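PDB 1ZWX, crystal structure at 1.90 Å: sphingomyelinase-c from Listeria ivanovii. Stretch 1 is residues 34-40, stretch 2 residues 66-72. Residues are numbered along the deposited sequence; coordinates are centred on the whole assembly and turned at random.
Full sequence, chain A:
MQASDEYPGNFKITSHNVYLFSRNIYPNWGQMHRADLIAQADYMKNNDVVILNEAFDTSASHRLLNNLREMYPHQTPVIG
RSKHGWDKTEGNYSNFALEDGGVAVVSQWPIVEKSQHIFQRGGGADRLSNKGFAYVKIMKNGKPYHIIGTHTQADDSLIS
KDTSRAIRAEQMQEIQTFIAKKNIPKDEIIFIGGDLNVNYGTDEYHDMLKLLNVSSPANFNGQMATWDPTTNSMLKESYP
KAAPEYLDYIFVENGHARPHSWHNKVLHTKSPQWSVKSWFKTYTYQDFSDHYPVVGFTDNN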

# COMPACT_ATOMS: atom_id res chain seq x y z
N ARG A 34 -8.81 -5.17 14.43
CA ARG A 34 -8.41 -5.56 13.09
C ARG A 34 -6.90 -5.64 13.00
O ARG A 34 -6.39 -6.41 12.20
CB ARG A 34 -9.02 -4.65 12.02
CG ARG A 34 -10.51 -4.93 11.76
CD ARG A 34 -11.04 -4.15 10.55
NE ARG A 34 -11.12 -2.72 10.82
CZ ARG A 34 -10.39 -1.78 10.21
NH1 ARG A 34 -9.52 -2.10 9.25
NH2 ARG A 34 -10.53 -0.51 10.56
N ALA A 35 -6.19 -4.86 13.82
CA ALA A 35 -4.74 -4.97 13.92
C ALA A 35 -4.32 -6.39 14.36
O ALA A 35 -3.23 -6.86 13.99
CB ALA A 35 -4.16 -3.92 14.88
N ASP A 36 -5.18 -7.07 15.14
CA ASP A 36 -4.95 -8.47 15.52
C ASP A 36 -5.38 -9.44 14.43
O ASP A 36 -4.62 -10.35 14.08
CB ASP A 36 -5.67 -8.83 16.84
CG ASP A 36 -5.09 -8.12 18.03
OD1 ASP A 36 -3.91 -7.72 18.00
OD2 ASP A 36 -5.81 -7.94 19.04
N LEU A 37 -6.59 -9.24 13.90
CA LEU A 37 -7.15 -10.11 12.88
C LEU A 37 -6.27 -10.19 11.63
O LEU A 37 -6.04 -11.28 11.07
CB LEU A 37 -8.54 -9.61 12.46
CG LEU A 37 -9.71 -9.75 13.45
CD1 LEU A 37 -11.00 -9.42 12.70
CD2 LEU A 37 -9.75 -11.19 14.05
N ILE A 38 -5.79 -9.03 11.19
CA ILE A 38 -4.96 -8.95 9.99
C ILE A 38 -3.64 -9.71 10.21
O ILE A 38 -3.23 -10.48 9.34
CB ILE A 38 -4.67 -7.46 9.60
CG1 ILE A 38 -5.92 -6.77 9.04
CG2 ILE A 38 -3.48 -7.37 8.62
CD1 ILE A 38 -5.80 -5.21 9.08
N ALA A 39 -2.96 -9.47 11.32
CA ALA A 39 -1.68 -10.12 11.60
C ALA A 39 -1.82 -11.65 11.83
O ALA A 39 -0.84 -12.40 11.63
CB ALA A 39 -0.97 -9.46 12.76
N GLN A 40 -3.02 -12.09 12.23
CA GLN A 40 -3.35 -13.52 12.42
C GLN A 40 -3.84 -14.23 11.17
O GLN A 40 -4.04 -15.45 11.18
CB GLN A 40 -4.43 -13.68 13.50
CG GLN A 40 -3.96 -13.29 14.91
CD GLN A 40 -5.11 -13.09 15.89
OE1 GLN A 40 -6.30 -13.32 15.59
NE2 GLN A 40 -4.77 -12.64 17.07
N ASN A 66 3.69 -4.45 15.51
CA ASN A 66 4.15 -5.34 16.57
C ASN A 66 3.75 -6.80 16.44
O ASN A 66 4.59 -7.69 16.61
CB ASN A 66 3.78 -4.77 17.93
CG ASN A 66 4.97 -4.28 18.64
OD1 ASN A 66 5.34 -3.11 18.55
ND2 ASN A 66 5.65 -5.21 19.30
N ASN A 67 2.48 -7.03 16.11
CA ASN A 67 1.97 -8.35 15.82
C ASN A 67 2.71 -9.03 14.67
O ASN A 67 2.71 -10.26 14.57
CB ASN A 67 0.49 -8.29 15.42
CG ASN A 67 -0.44 -7.92 16.58
OD1 ASN A 67 -0.02 -7.90 17.72
ND2 ASN A 67 -1.71 -7.61 16.27
N LEU A 68 3.28 -8.21 13.78
CA LEU A 68 3.90 -8.73 12.54
C LEU A 68 5.38 -9.04 12.71
O LEU A 68 6.02 -9.60 11.80
CB LEU A 68 3.70 -7.72 11.38
CG LEU A 68 2.30 -7.66 10.75
CD1 LEU A 68 2.23 -6.53 9.73
CD2 LEU A 68 1.89 -9.00 10.12
N ARG A 69 5.93 -8.65 13.86
CA ARG A 69 7.36 -8.79 14.16
C ARG A 69 7.87 -10.23 14.12
O ARG A 69 9.01 -10.47 13.71
CB ARG A 69 7.69 -8.22 15.53
CG ARG A 69 7.84 -6.75 15.61
CD ARG A 69 9.18 -6.27 15.10
NE ARG A 69 9.30 -4.83 15.32
CZ ARG A 69 10.19 -4.03 14.73
NH1 ARG A 69 11.07 -4.51 13.85
NH2 ARG A 69 10.19 -2.73 15.01
N GLU A 70 7.04 -11.17 14.55
CA GLU A 70 7.44 -12.57 14.57
C GLU A 70 7.79 -13.04 13.16
O GLU A 70 8.87 -13.58 12.93
CB GLU A 70 6.33 -13.44 15.19
CG GLU A 70 6.34 -14.91 14.79
CD GLU A 70 7.19 -15.77 15.71
OE1 GLU A 70 8.19 -15.26 16.26
OE2 GLU A 70 6.85 -16.96 15.87
N MET A 71 6.87 -12.81 12.23
CA MET A 71 7.03 -13.24 10.86
C MET A 71 7.95 -12.29 10.10
O MET A 71 8.71 -12.72 9.25
CB MET A 71 5.68 -13.32 10.17
CG MET A 71 4.73 -14.36 10.76
SD MET A 71 3.24 -14.50 9.78
CE MET A 71 2.55 -12.84 10.01
N TYR A 72 7.88 -10.99 10.42
CA TYR A 72 8.58 -9.96 9.66
C TYR A 72 9.34 -9.02 10.59
O TYR A 72 8.90 -7.89 10.79
CB TYR A 72 7.60 -9.17 8.75
CG TYR A 72 6.77 -10.07 7.87
CD1 TYR A 72 7.34 -10.73 6.77
CD2 TYR A 72 5.43 -10.32 8.17
CE1 TYR A 72 6.60 -11.58 5.99
CE2 TYR A 72 4.67 -11.18 7.39
CZ TYR A 72 5.28 -11.81 6.30
OH TYR A 72 4.57 -12.66 5.51

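Contact between residues 34-40 and 66-72 of the Listeria ivanovii sphingomyelinase-c: a small interface, 219 Å² summed over both sides, built from one polar clamp and a short apolar seam. Asn66, at the start of stretch 2, lies out of reach of stretch 1. Asn67 follows and supplies both hydrogen bonds of the contact. Its CA-to-CB bond points toward stretch 1, and with chi1 in the m well and chi2 at -11° its amide nitrogen reaches the helix of stretch 1. There Asn67 ND2 donates to the backbone carbonyl Ala35 O at 2.8 Å and to the carboxylate oxygen Asp36 OD1, also at 2.8 Å, with N-H...acceptor angles of 145° and 149°. An amide suits this place because its NH2 group carries two protons, enough to serve two acceptors at once. The CA-to-CB bond of Asp36 points away overall, yet its m rotamer brings the carboxylate back within reach of Asn67. Beside this clamp, Ala39 CB packs against Asn67 CB at 3.3 Å, a close approach that the small methyl side chain of alanine permits. Leu68 comes next: Leu68 CA lies 5.8 Å from Ala39 CA, the closest pair of CA atoms across the stretches. Its CA-to-CB bond points sideways, but the m,t side chain brings Leu68 CD2 to 3.9 Å from Ala39 CB, an apolar contact between two buried residues. Arg69 and Glu70 are exposed and take no part. The CA-to-CB bond of Met71 points toward stretch 1 again, and its long, flexible side chain, in the m,t,m conformation, carries the terminal methyl Met71 CE to 3.8 Å from Ala39 O, a packing contact. Ala39 thus meets Asn67, Leu68 and Met71 in turn. Tyr72 closes the stretch without touching stretch 1; its backbone nitrogen, Tyr72 N, bonds to Leu68 O at 2.7 Å.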